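Local structure of 2-C-methyl-D-erythritol 2,4-cyclodiphosphate synthase (Francisella tularensis subsp. tularensis, 3RE3) at residues Val45-Leu50 and Ala120-Ile125; Ala53-Gly56 and Asp62-Lys65; Leu55-Leu60 and Val156-Tyr161; Tyr95-Ile100 and Leu126-Ser131; Pro113-Met118 and Ile135-Thr140. The protein probably catalyses the ring closure of 4-diphosphocytidyl-2-C-methyl-D-erythritol 2-phosphate to 2-C-methyl-D-erythritol 2,4-cyclodiphosphate with release of CMP, a step of isoprenoid biosynthesis. One frame throughout, in Å; residues are numbered along the deposited sequence. Where two conformers were deposited one is given.

Overall arrangement
Helix 45-57 carries one segment each of interactions 1, 2 and 3, while helix 115-126 serves interactions 1 and 5 and the turn after it serves interaction 4. Interactions 2 and 3 lie closest, their centres 8 Å apart, and share Leu55 and Gly56; interactions 2 and 5 are about 23 Å apart, on opposite sides of the chain's centre. The sheet ties 3, 4 and 5 together through strands 151-161, 96-105 and 133-138, which are neighbours in that order. Along the chain, interaction 2 closes first, before 4 and 5 open. One helical layer is thus fixed on one sheet, while contacts 2 to 5 also reach other subunits of the trimer.

Interaction 1: residues Val45-Leu50 and Ala120-Ile125; sequences VLIHAL and ACLANI. With POP (pyrophosphate 2-), chain E.
Leu122 is the residue through which helix 115-126 meets helix 45-57 here, and its two methyl groups divide the partners between them. Just before it, Cys121 turns off to Lys80 of helix 79-92. At Leu122 the side chain leaves with CG anti to the carbonyl carbon (chi1 -44°), which directs the fork at the other helix. Branch CD1 comes to 3.9 Å from Leu46 CD2, the two side chains running at a slant to one another, and the same CD1 has Leu50 CD2 at 4.4 Å, one turn further on. Branch CD2 takes the other partner: Ile47 CD1 lies 3.7 Å from Leu122 CD2, with Ile47 CG1 of the same arm almost as near. The CB of Ile47 does not aim at Leu122; the extended delta arm makes the approach. One turn on, Ile125 faces the same way but stays beyond contact distance.

The helix axes are 12.6 Å apart and cross at -37°, a wide spacing bridged by long side chains. Leu83 of helix 79-92 packs on Ile47, Leu50 and Leu122, and Ile104 of strand 96-105 lies against Leu46. On another face of helix 45-57, His48 presents one ring face to the pyrophosphate, with CE1 3.2 Å from its atom O1, consistent with a pocket for the diphosphate of the substrate. The contact itself is wholly aliphatic and buried, so it rests on shape and the exclusion of water, whereas the polar chemistry belongs to the ligand-bearing face of the same helix.

Interaction 2: residues Ala53-Gly56 and Asp62-Lys65; sequences AILG and DIGK. With NA (sodium ion), chain F.
Leu55 reaches from helix 45-57 toward the start of the short helix 63-66 and lays one methyl group against its backbone. With CG anti to the carbonyl carbon (chi1 -58°), its CD1 stands over the peptide joining Asp62 to Ile63, 3.7 Å from Asp62 C and equally far from Ile63 N. The CA-CB bond of Ile63 points neither at Leu55 nor from it, and Ile63 CG1 is 4.3 Å from Leu55 CD1. From there Ile63 packs on His48 and Cys51 of helix 45-57.

Asp62 is turned the opposite way. Its CA-CB bond points away from Leu55, and the carboxylate folds over the first turn of the following helix as its N-cap: Asp62 OD1 accepts from Lys65 N at 3.1 Å, the donor standing nearly on the extension of the C-O bond, although the angle at the hydrogen is a modest 138°. Helix 45-57 joins in through Asp52 OD1, which accepts from Ile63 N. Two carboxylates therefore receive N-H groups at the start of this weakly bonded helix.

A neighbouring subunit closes round the region. Gly56 O binds a sodium ion at 2.9 Å, a site completed by Asn99 OD1 of the second subunit, and Asp62 packs on Lys136 of that subunit. Apolar and polar roles are thus separated: Leu55 contributes a methyl against a peptide group, while the acids anchor the N-H groups, and their negative charge would probably complement the partial positive charge at the helix N-terminus.

Interaction 3: residues Leu55-Leu60 and Val156-Tyr161; sequences LGALGL and VVCLLY. With NA (sodium ion), chain F.
The C-terminal end of helix 45-57 rests on the C-terminal strand, 151-161, an inner strand of the sheet, where Ala57 and Leu58 meet Leu160 and Cys158. Leu160 CD1 is the shared atom: it touches Ala57 CB at 3.4 Å and Leu58 CD2 at the same 3.4 Å. Leu160 rises from the strand with CG anti to its carbonyl carbon (chi1 -57°), and Leu58 crosses it at about a right angle, its CD2 making the nearest approach. Two residues back along the strand, Cys158 SG lies 4.0 Å from Ala57 CB, so the alanine methyl touches both the sulfur and the leucine.

Directly after these residues the helix stops in a Schellman motif. Gly59 has left helical geometry with a positive phi of 68°, and two bonds reach back into the last turn: Leu60 N to Leu55 O at 2.9 Å and Gly59 N to Gly56 O at 3.0 Å. Leu90 of helix 79-92 packs on both Leu58 and Leu160. Leu159, which points to the reverse face of the strand, meets its counterpart Leu159 of the second subunit and Ile8 of the third.

Interaction 4: residues Tyr95-Ile100 and Leu126-Ser131; sequences YSISNI and LEIQIS. With NA (sodium ion), chain B.
Ile97 and Ile128 form the broadest part of this contact, their side chains crossing at about a right angle. Ile128 CG2 does the touching, 4.1 Å from Ile97 CB and a similar distance from Ile97 CD1; that methyl lies anti to its own carbonyl carbon, while CG1 occupies the position between N and C (chi1 64°). Beside this pair, Ile100 and Leu126 meet end on, with Ile100 CD1 3.9 Å from Leu126 CD1. Ile97 CD1 closes the group at 4.2 Å from the same leucine methyl.

The flank along the turn is looser and more exposed. Ile130 and the polar Glu127 and Gln129 are exposed there, the acid leading away from the strand. Glu127 ends helix 115-126 in a Schellman motif with a positive phi of 56°. Elsewhere the strand is engaged by the third subunit instead. A classic beta bulge sets Ser98 and Asn99 together opposite Leu159 of strand 151-161; Asn99 OD1 holds a sodium ion at 3.0 Å, whose further ligand is Gly56 O of the third subunit, and Ser98 OG bonds to Phe6 O of that subunit.

The aliphatic cluster thus lies between the end of helix 115-126 and strand 96-105, with helix 79-92 adding Leu90 against Ile97 and Leu83 against Leu126, and strand 151-161 adding Leu160 and Val156 alongside the two strand isoleucines.

Interaction 5: residues Pro113-Met118 and Ile135-Thr140; sequences PHIEKM and IKATTT
Lys136, whose CA-CB bond points away from helix 115-126, follows in the strand the Ile135 that meets Ile115; its NZ is gripped by several groups: a salt bridge to Asp101 OD1, a hydrogen bond to Thr103 OG1, and another to His10 O of the third subunit. The contact with helix 115-126 is apolar by contrast. The side chains of Ile115 and Ile135 run antiparallel alongside each other, Ile115 CG1 lying 4.0 Å from Ile135 CG2. Ile115 CG2, anti to the backbone N, is the branch laid on the strand backbone, 3.5 Å from Ile135 O. Further out, Ile115 CD1 approaches Ala137 CB at 4.3 Å.

One turn along the helix, Met118, present as selenomethionine, touches through its first carbon: Met118 CB is 3.5 Å from Ile135 CD1, and the extended remainder of the chain leads off toward Met111. Ile104 of strand 96-105 packs on both Met118 and Ile135. Helix 115-126 thus packs on one face of two neighbouring parallel strands, 96-105 and 133-138, which it connects as the helix of a beta-alpha-beta crossover.

Interaction 1: residues Val45-Leu50 and Ala120-Ile125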
# COMPACT_ATOMS: atom_id res chain seq x y z
N VAL A 45 2.96 10.37 12.20
CA VAL A 45 2.39 9.36 11.32
C VAL A 45 3.45 8.62 10.50
O VAL A 45 3.34 7.41 10.27
CB VAL A 45 1.25 9.96 10.44
CG1 VAL A 45 1.80 10.93 9.41
CG2 VAL A 45 0.45 8.87 9.77
N LEU A 46 4.49 9.33 10.06
CA LEU A 46 5.51 8.70 9.23
C LEU A 46 6.42 7.77 10.03
O LEU A 46 6.63 6.62 9.66
CB LEU A 46 6.34 9.74 8.46
CG LEU A 46 7.28 9.12 7.42
CD1 LEU A 46 7.84 10.13 6.44
CD2 LEU A 46 8.41 8.42 8.12
N ILE A 47 6.96 8.27 11.13
CA ILE A 47 7.85 7.45 11.92
C ILE A 47 7.08 6.22 12.41
O ILE A 47 7.64 5.14 12.59
CB ILE A 47 8.47 8.23 13.08
CG1 ILE A 47 9.46 9.25 12.51
CG2 ILE A 47 9.16 7.29 14.06
CD1 ILE A 47 10.38 9.85 13.55
N HIS A 48 5.79 6.40 12.62
CA HIS A 48 4.95 5.29 13.05
C HIS A 48 4.86 4.21 11.96
O HIS A 48 5.18 3.05 12.21
CB HIS A 48 3.56 5.80 13.44
CG HIS A 48 2.72 4.78 14.13
ND1 HIS A 48 2.09 5.02 15.33
CD2 HIS A 48 2.39 3.51 13.79
CE1 HIS A 48 1.41 3.95 15.70
NE2 HIS A 48 1.58 3.01 14.78
N ALA A 49 4.44 4.59 10.75
CA ALA A 49 4.35 3.62 9.68
C ALA A 49 5.73 3.00 9.42
O ALA A 49 5.86 1.81 9.10
CB ALA A 49 3.81 4.28 8.43
N LEU A 50 6.78 3.81 9.58
CA LEU A 50 8.15 3.37 9.35
C LEU A 50 8.57 2.29 10.34
O LEU A 50 9.11 1.27 9.94
CB LEU A 50 9.10 4.55 9.43
CG LEU A 50 10.58 4.23 9.32
CD1 LEU A 50 10.86 3.56 8.00
CD2 LEU A 50 11.39 5.51 9.43
N ALA A 120 16.89 13.75 6.09
CA ALA A 120 18.17 13.91 6.76
C ALA A 120 18.04 13.46 8.21
O ALA A 120 18.89 12.73 8.74
CB ALA A 120 18.61 15.36 6.70
N CYS A 121 16.96 13.90 8.82
CA CYS A 121 16.65 13.55 10.20
C CYS A 121 16.62 12.04 10.40
O CYS A 121 17.24 11.52 11.31
CB CYS A 121 15.30 14.16 10.59
SG CYS A 121 14.64 13.59 12.15
N LEU A 122 15.87 11.33 9.55
CA LEU A 122 15.69 9.91 9.75
C LEU A 122 16.90 9.10 9.28
O LEU A 122 17.28 8.12 9.91
CB LEU A 122 14.42 9.42 9.05
CG LEU A 122 13.13 10.24 9.18
CD1 LEU A 122 12.10 9.69 8.20
CD2 LEU A 122 12.56 10.25 10.59
N ALA A 123 17.50 9.50 8.16
CA ALA A 123 18.71 8.83 7.70
C ALA A 123 19.76 8.87 8.80
O ALA A 123 20.53 7.92 8.97
CB ALA A 123 19.25 9.50 6.44
N ASN A 124 19.79 9.97 9.54
CA ASN A 124 20.76 10.14 10.60
C ASN A 124 20.51 9.16 11.72
O ASN A 124 21.40 8.42 12.12
CB ASN A 124 20.74 11.57 11.13
CG ASN A 124 21.86 11.84 12.11
OD1 ASN A 124 23.00 12.02 11.72
ND2 ASN A 124 21.53 11.87 13.39
N ILE A 125 19.28 9.14 12.22
CA ILE A 125 18.94 8.26 13.34
C ILE A 125 19.18 6.81 12.95
O ILE A 125 19.64 6.00 13.76
CB ILE A 125 17.48 8.40 13.78
CG1 ILE A 125 17.23 9.78 14.36
CG2 ILE A 125 17.13 7.32 14.80
CD1 ILE A 125 15.90 10.36 13.95
P1 POP E . -2.38 5.84 14.63
O1 POP E . -1.55 4.58 14.74
O2 POP E . -3.52 5.60 13.67
O3 POP E . -2.93 6.19 15.99
O POP E . -1.45 7.05 14.10
P2 POP E . -0.77 8.17 15.06
O4 POP E . 0.35 8.83 14.28
O5 POP E . -1.78 9.21 15.47
O6 POP E . -0.16 7.52 16.28

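Interaction 2: residues Ala53-Gly56 and Asp62-Lys65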
# COMPACT_ATOMS: atom_id res chain seq x y z
N ALA A 53 6.86 -0.85 9.49
CA ALA A 53 7.40 -1.53 8.32
C ALA A 53 8.62 -2.38 8.71
O ALA A 53 8.79 -3.52 8.26
CB ALA A 53 7.79 -0.53 7.24
N ILE A 54 9.45 -1.80 9.56
CA ILE A 54 10.68 -2.45 9.99
C ILE A 54 10.38 -3.67 10.86
O ILE A 54 10.89 -4.75 10.60
CB ILE A 54 11.61 -1.45 10.68
CG1 ILE A 54 12.28 -0.57 9.62
CG2 ILE A 54 12.66 -2.16 11.51
CD1 ILE A 54 12.99 0.64 10.16
N LEU A 55 9.55 -3.51 11.88
CA LEU A 55 9.15 -4.64 12.70
C LEU A 55 8.39 -5.62 11.84
O LEU A 55 8.45 -6.83 12.05
CB LEU A 55 8.29 -4.20 13.87
CG LEU A 55 9.01 -3.18 14.75
CD1 LEU A 55 8.09 -2.51 15.73
CD2 LEU A 55 10.15 -3.85 15.48
N GLY A 56 7.67 -5.09 10.86
CA GLY A 56 6.97 -5.96 9.93
C GLY A 56 7.93 -6.87 9.19
O GLY A 56 7.79 -8.08 9.19
N ASP A 62 3.97 -5.26 15.44
CA ASP A 62 3.94 -3.80 15.30
C ASP A 62 4.54 -3.11 16.52
O ASP A 62 4.98 -3.76 17.45
CB ASP A 62 2.52 -3.29 15.02
CG ASP A 62 1.49 -3.87 15.99
OD1 ASP A 62 1.88 -4.28 17.11
OD2 ASP A 62 0.28 -3.92 15.63
N ILE A 63 4.58 -1.78 16.49
CA ILE A 63 5.12 -1.02 17.60
C ILE A 63 4.36 -1.34 18.88
O ILE A 63 4.92 -1.31 19.97
CB ILE A 63 5.04 0.48 17.32
CG1 ILE A 63 5.30 0.73 15.83
CG2 ILE A 63 6.04 1.25 18.16
CD1 ILE A 63 4.66 1.98 15.31
N GLY A 64 3.07 -1.67 18.73
CA GLY A 64 2.22 -2.04 19.85
C GLY A 64 2.69 -3.25 20.64
O GLY A 64 2.54 -3.29 21.86
N LYS A 65 3.24 -4.25 19.95
CA LYS A 65 3.77 -5.44 20.62
C LYS A 65 4.89 -5.09 21.60
O LYS A 65 5.09 -5.78 22.60
CB LYS A 65 4.30 -6.44 19.59
CG LYS A 65 3.50 -7.74 19.44
CD LYS A 65 4.41 -8.83 18.84
CE LYS A 65 3.62 -9.98 18.20
NZ LYS A 65 4.40 -10.69 17.13
NA NA F . 7.64 -10.68 7.86

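Interaction 3: residues Leu55-Leu60 and Val156-Tyr161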
# COMPACT_ATOMS: atom_id res chain seq x y z
N LEU A 55 9.55 -3.51 11.88
CA LEU A 55 9.15 -4.64 12.70
C LEU A 55 8.39 -5.62 11.84
O LEU A 55 8.45 -6.83 12.05
CB LEU A 55 8.29 -4.20 13.87
CG LEU A 55 9.01 -3.18 14.75
CD1 LEU A 55 8.09 -2.51 15.73
CD2 LEU A 55 10.15 -3.85 15.48
N GLY A 56 7.67 -5.09 10.86
CA GLY A 56 6.97 -5.96 9.93
C GLY A 56 7.93 -6.87 9.19
O GLY A 56 7.79 -8.08 9.19
N ALA A 57 8.93 -6.26 8.55
CA ALA A 57 9.94 -7.03 7.83
C ALA A 57 10.59 -8.13 8.69
O ALA A 57 10.86 -9.21 8.20
CB ALA A 57 11.00 -6.09 7.27
N LEU A 58 10.77 -7.86 9.98
CA LEU A 58 11.40 -8.79 10.92
C LEU A 58 10.47 -9.83 11.56
O LEU A 58 10.92 -10.60 12.39
CB LEU A 58 12.07 -8.01 12.05
CG LEU A 58 13.07 -6.88 11.76
CD1 LEU A 58 13.58 -6.27 13.06
CD2 LEU A 58 14.24 -7.38 10.93
N GLY A 59 9.17 -9.83 11.23
CA GLY A 59 8.22 -10.74 11.85
C GLY A 59 7.99 -10.44 13.32
O GLY A 59 7.59 -11.30 14.11
N LEU A 60 8.24 -9.20 13.69
CA LEU A 60 8.08 -8.69 15.05
C LEU A 60 6.73 -8.06 15.39
O LEU A 60 6.59 -7.46 16.45
CB LEU A 60 9.23 -7.77 15.43
CG LEU A 60 10.53 -8.57 15.36
CD1 LEU A 60 11.71 -7.75 15.85
CD2 LEU A 60 10.38 -9.83 16.19
N VAL A 156 4.65 3.17 4.18
CA VAL A 156 6.08 2.92 4.11
C VAL A 156 6.32 1.49 3.66
O VAL A 156 5.62 0.57 4.09
CB VAL A 156 6.79 3.14 5.46
CG1 VAL A 156 8.29 2.89 5.32
CG2 VAL A 156 6.53 4.54 5.98
N VAL A 157 7.28 1.33 2.77
CA VAL A 157 7.86 0.02 2.49
C VAL A 157 9.36 0.07 2.77
O VAL A 157 10.05 1.04 2.43
CB VAL A 157 7.62 -0.42 1.03
CG1 VAL A 157 6.19 -0.85 0.83
CG2 VAL A 157 8.03 0.69 0.06
N CYS A 158 9.87 -0.97 3.42
CA CYS A 158 11.30 -1.10 3.63
C CYS A 158 11.77 -2.42 3.08
O CYS A 158 10.99 -3.38 3.02
CB CYS A 158 11.67 -1.00 5.11
SG CYS A 158 10.86 -2.22 6.09
N LEU A 159 13.03 -2.46 2.65
CA LEU A 159 13.70 -3.71 2.27
C LEU A 159 14.90 -3.92 3.17
O LEU A 159 15.76 -3.05 3.26
CB LEU A 159 14.16 -3.65 0.82
CG LEU A 159 14.58 -4.95 0.16
CD1 LEU A 159 13.54 -6.04 0.34
CD2 LEU A 159 14.82 -4.71 -1.32
N LEU A 160 14.95 -5.06 3.84
CA LEU A 160 16.05 -5.39 4.75
C LEU A 160 16.96 -6.51 4.20
O LEU A 160 16.50 -7.38 3.47
CB LEU A 160 15.49 -5.81 6.10
CG LEU A 160 14.60 -4.79 6.81
CD1 LEU A 160 14.21 -5.31 8.20
CD2 LEU A 160 15.30 -3.44 6.91
N TYR A 161 18.25 -6.48 4.54
CA TYR A 161 19.17 -7.54 4.12
C TYR A 161 20.09 -8.05 5.23
O TYR A 161 20.27 -7.38 6.26
CB TYR A 161 19.99 -7.13 2.90
CG TYR A 161 21.09 -6.14 3.21
CD1 TYR A 161 22.36 -6.56 3.60
CD2 TYR A 161 20.87 -4.78 3.10
CE1 TYR A 161 23.37 -5.66 3.88
CE2 TYR A 161 21.86 -3.87 3.38
CZ TYR A 161 23.11 -4.31 3.77
OH TYR A 161 24.09 -3.38 4.04
NA NA F . 7.64 -10.68 7.86

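Interaction 4: residues Tyr95-Ile100 and Leu126-Ser131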
# COMPACT_ATOMS: atom_id res chain seq x y z
N TYR A 95 19.91 -7.46 10.93
CA TYR A 95 19.52 -7.08 9.59
C TYR A 95 19.93 -5.64 9.38
O TYR A 95 20.11 -4.89 10.34
CB TYR A 95 18.02 -7.27 9.40
CG TYR A 95 17.65 -8.63 8.86
CD1 TYR A 95 17.36 -9.68 9.72
CD2 TYR A 95 17.62 -8.86 7.49
CE1 TYR A 95 17.03 -10.92 9.23
CE2 TYR A 95 17.30 -10.09 6.98
CZ TYR A 95 17.01 -11.13 7.85
OH TYR A 95 16.68 -12.37 7.34
N SER A 96 20.12 -5.29 8.11
CA SER A 96 20.47 -3.94 7.70
C SER A 96 19.37 -3.38 6.80
O SER A 96 18.63 -4.12 6.15
CB SER A 96 21.79 -3.92 6.92
OG SER A 96 22.90 -4.32 7.71
N ILE A 97 19.27 -2.06 6.73
CA ILE A 97 18.39 -1.46 5.75
C ILE A 97 19.04 -1.40 4.37
O ILE A 97 20.08 -0.78 4.20
CB ILE A 97 17.95 -0.05 6.16
CG1 ILE A 97 17.02 -0.13 7.36
CG2 ILE A 97 17.29 0.68 4.99
CD1 ILE A 97 17.11 1.05 8.24
N SER A 98 18.41 -2.02 3.40
CA SER A 98 18.76 -1.77 2.02
C SER A 98 18.22 -0.39 1.64
O SER A 98 18.98 0.53 1.36
CB SER A 98 18.16 -2.84 1.13
OG SER A 98 18.48 -2.59 -0.21
N ASN A 99 16.90 -0.25 1.64
CA ASN A 99 16.28 1.05 1.37
C ASN A 99 14.86 1.20 1.91
O ASN A 99 14.19 0.21 2.21
CB ASN A 99 16.33 1.41 -0.12
CG ASN A 99 15.18 0.81 -0.91
OD1 ASN A 99 14.35 1.54 -1.44
ND2 ASN A 99 15.15 -0.51 -1.02
N ILE A 100 14.41 2.44 2.04
CA ILE A 100 13.07 2.72 2.53
C ILE A 100 12.35 3.67 1.59
O ILE A 100 12.91 4.68 1.18
CB ILE A 100 13.12 3.37 3.91
CG1 ILE A 100 13.67 2.37 4.92
CG2 ILE A 100 11.73 3.85 4.30
CD1 ILE A 100 14.04 3.00 6.23
N LEU A 126 18.85 6.49 11.71
CA LEU A 126 18.92 5.13 11.22
C LEU A 126 20.31 4.79 10.72
O LEU A 126 20.62 3.63 10.44
CB LEU A 126 17.90 4.93 10.10
CG LEU A 126 16.43 4.93 10.52
CD1 LEU A 126 15.53 4.83 9.31
CD2 LEU A 126 16.19 3.77 11.49
N GLU A 127 21.14 5.82 10.59
CA GLU A 127 22.51 5.65 10.15
C GLU A 127 22.57 4.95 8.80
O GLU A 127 23.23 3.94 8.65
CB GLU A 127 23.29 4.88 11.19
CG GLU A 127 23.28 5.55 12.54
CD GLU A 127 23.75 4.65 13.64
OE1 GLU A 127 24.86 4.07 13.50
OE2 GLU A 127 23.01 4.51 14.63
N ILE A 128 21.82 5.49 7.84
CA ILE A 128 21.93 5.09 6.45
C ILE A 128 22.13 6.35 5.62
O ILE A 128 22.09 7.46 6.15
CB ILE A 128 20.64 4.44 5.95
CG1 ILE A 128 19.50 5.47 5.99
CG2 ILE A 128 20.30 3.21 6.76
CD1 ILE A 128 18.21 4.96 6.57
N GLN A 129 22.29 6.17 4.32
CA GLN A 129 22.41 7.30 3.42
C GLN A 129 21.05 7.92 3.15
O GLN A 129 20.02 7.23 3.10
CB GLN A 129 23.07 6.86 2.11
CG GLN A 129 24.50 6.41 2.28
CD GLN A 129 25.31 7.40 3.11
OE1 GLN A 129 25.57 8.53 2.68
NE2 GLN A 129 25.69 6.98 4.32
N ILE A 130 21.03 9.23 2.96
CA ILE A 130 19.80 9.91 2.58
C ILE A 130 19.21 9.23 1.35
O ILE A 130 17.98 9.14 1.21
CB ILE A 130 20.04 11.40 2.31
CG1 ILE A 130 20.17 12.15 3.63
CG2 ILE A 130 18.90 12.01 1.53
CD1 ILE A 130 20.73 13.55 3.48
N SER A 131 20.07 8.73 0.49
CA SER A 131 19.62 8.14 -0.76
C SER A 131 18.99 6.78 -0.54
O SER A 131 18.38 6.20 -1.44
CB SER A 131 20.78 8.04 -1.75
OG SER A 131 21.88 7.34 -1.18
NA NA B . 14.54 4.52 -1.48

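Interaction 5: residues Pro113-Met118 and Ile135-Thr140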
# COMPACT_ATOMS: atom_id res chain seq x y z
N PRO A 113 8.20 21.54 1.30
CA PRO A 113 9.30 22.26 1.95
C PRO A 113 10.03 21.45 3.03
O PRO A 113 11.21 21.71 3.28
CB PRO A 113 8.61 23.46 2.60
CG PRO A 113 7.31 23.58 1.94
CD PRO A 113 6.91 22.20 1.54
N HIS A 114 9.33 20.54 3.71
CA HIS A 114 9.89 19.83 4.86
C HIS A 114 10.48 18.43 4.62
O HIS A 114 11.05 17.83 5.52
CB HIS A 114 8.86 19.80 5.99
CG HIS A 114 8.07 21.07 6.10
ND1 HIS A 114 8.54 22.19 6.76
CD2 HIS A 114 6.85 21.41 5.61
CE1 HIS A 114 7.64 23.16 6.67
NE2 HIS A 114 6.61 22.71 5.98
N ILE A 115 10.36 17.93 3.39
CA ILE A 115 10.69 16.55 3.09
C ILE A 115 12.18 16.22 3.23
O ILE A 115 12.56 15.22 3.85
CB ILE A 115 10.16 16.17 1.68
CG1 ILE A 115 8.71 15.71 1.79
CG2 ILE A 115 11.01 15.09 1.00
CD1 ILE A 115 7.99 15.71 0.46
N GLU A 116 13.03 17.07 2.66
CA GLU A 116 14.46 16.88 2.77
C GLU A 116 14.91 16.92 4.23
O GLU A 116 15.80 16.17 4.65
CB GLU A 116 15.21 17.92 1.94
CG GLU A 116 14.86 17.84 0.46
CD GLU A 116 14.97 16.44 -0.11
OE1 GLU A 116 16.02 15.77 0.12
OE2 GLU A 116 14.01 15.99 -0.78
N LYS A 117 14.29 17.77 5.02
CA LYS A 117 14.58 17.79 6.44
C LYS A 117 14.25 16.44 7.05
O LYS A 117 15.02 15.92 7.85
CB LYS A 117 13.83 18.91 7.15
CG LYS A 117 14.53 20.25 7.09
CD LYS A 117 13.78 21.32 7.86
CE LYS A 117 12.50 21.75 7.15
NZ LYS A 117 11.67 22.68 7.97
N MSE A 118 13.10 15.89 6.67
CA MSE A 118 12.68 14.59 7.19
C MSE A 118 13.69 13.51 6.81
O MSE A 118 14.02 12.64 7.62
CB MSE A 118 11.32 14.19 6.66
CG MSE A 118 10.17 15.11 7.04
SE MSE A 118 8.54 14.46 6.16
CE MSE A 118 7.31 15.90 6.66
N ILE A 135 11.11 9.79 0.48
CA ILE A 135 9.86 10.31 1.02
C ILE A 135 9.19 11.13 -0.05
O ILE A 135 9.72 12.16 -0.49
CB ILE A 135 10.11 11.26 2.21
CG1 ILE A 135 10.81 10.55 3.37
CG2 ILE A 135 8.82 11.85 2.67
CD1 ILE A 135 11.26 11.51 4.46
N LYS A 136 8.01 10.68 -0.49
CA LYS A 136 7.22 11.47 -1.44
C LYS A 136 5.84 11.80 -0.87
O LYS A 136 5.34 11.11 0.01
CB LYS A 136 7.11 10.76 -2.79
CG LYS A 136 6.68 9.32 -2.67
CD LYS A 136 6.68 8.64 -4.01
CE LYS A 136 7.47 7.37 -3.94
NZ LYS A 136 7.15 6.65 -2.67
N ALA A 137 5.21 12.86 -1.37
CA ALA A 137 3.88 13.23 -0.89
C ALA A 137 2.89 13.36 -2.04
O ALA A 137 3.18 14.01 -3.04
CB ALA A 137 3.94 14.52 -0.09
N THR A 138 1.73 12.72 -1.90
CA THR A 138 0.67 12.88 -2.89
C THR A 138 -0.66 13.30 -2.23
O THR A 138 -0.76 13.39 -1.01
CB THR A 138 0.48 11.60 -3.76
OG1 THR A 138 -0.30 11.89 -4.94
CG2 THR A 138 -0.18 10.48 -2.96
N THR A 139 -1.69 13.54 -3.04
CA THR A 139 -3.00 13.93 -2.53
C THR A 139 -4.04 12.97 -3.03
O THR A 139 -3.78 12.14 -3.91
CB THR A 139 -3.44 15.35 -2.96
OG1 THR A 139 -3.78 15.35 -4.36
CG2 THR A 139 -2.37 16.38 -2.67
N THR A 140 -5.22 13.04 -2.43
CA THR A 140 -6.36 12.28 -2.89
C THR A 140 -7.19 13.11 -3.86
O THR A 140 -8.28 12.71 -4.25
CB THR A 140 -7.21 11.83 -1.74
OG1 THR A 140 -7.46 12.96 -0.89
CG2 THR A 140 -6.45 10.77 -0.96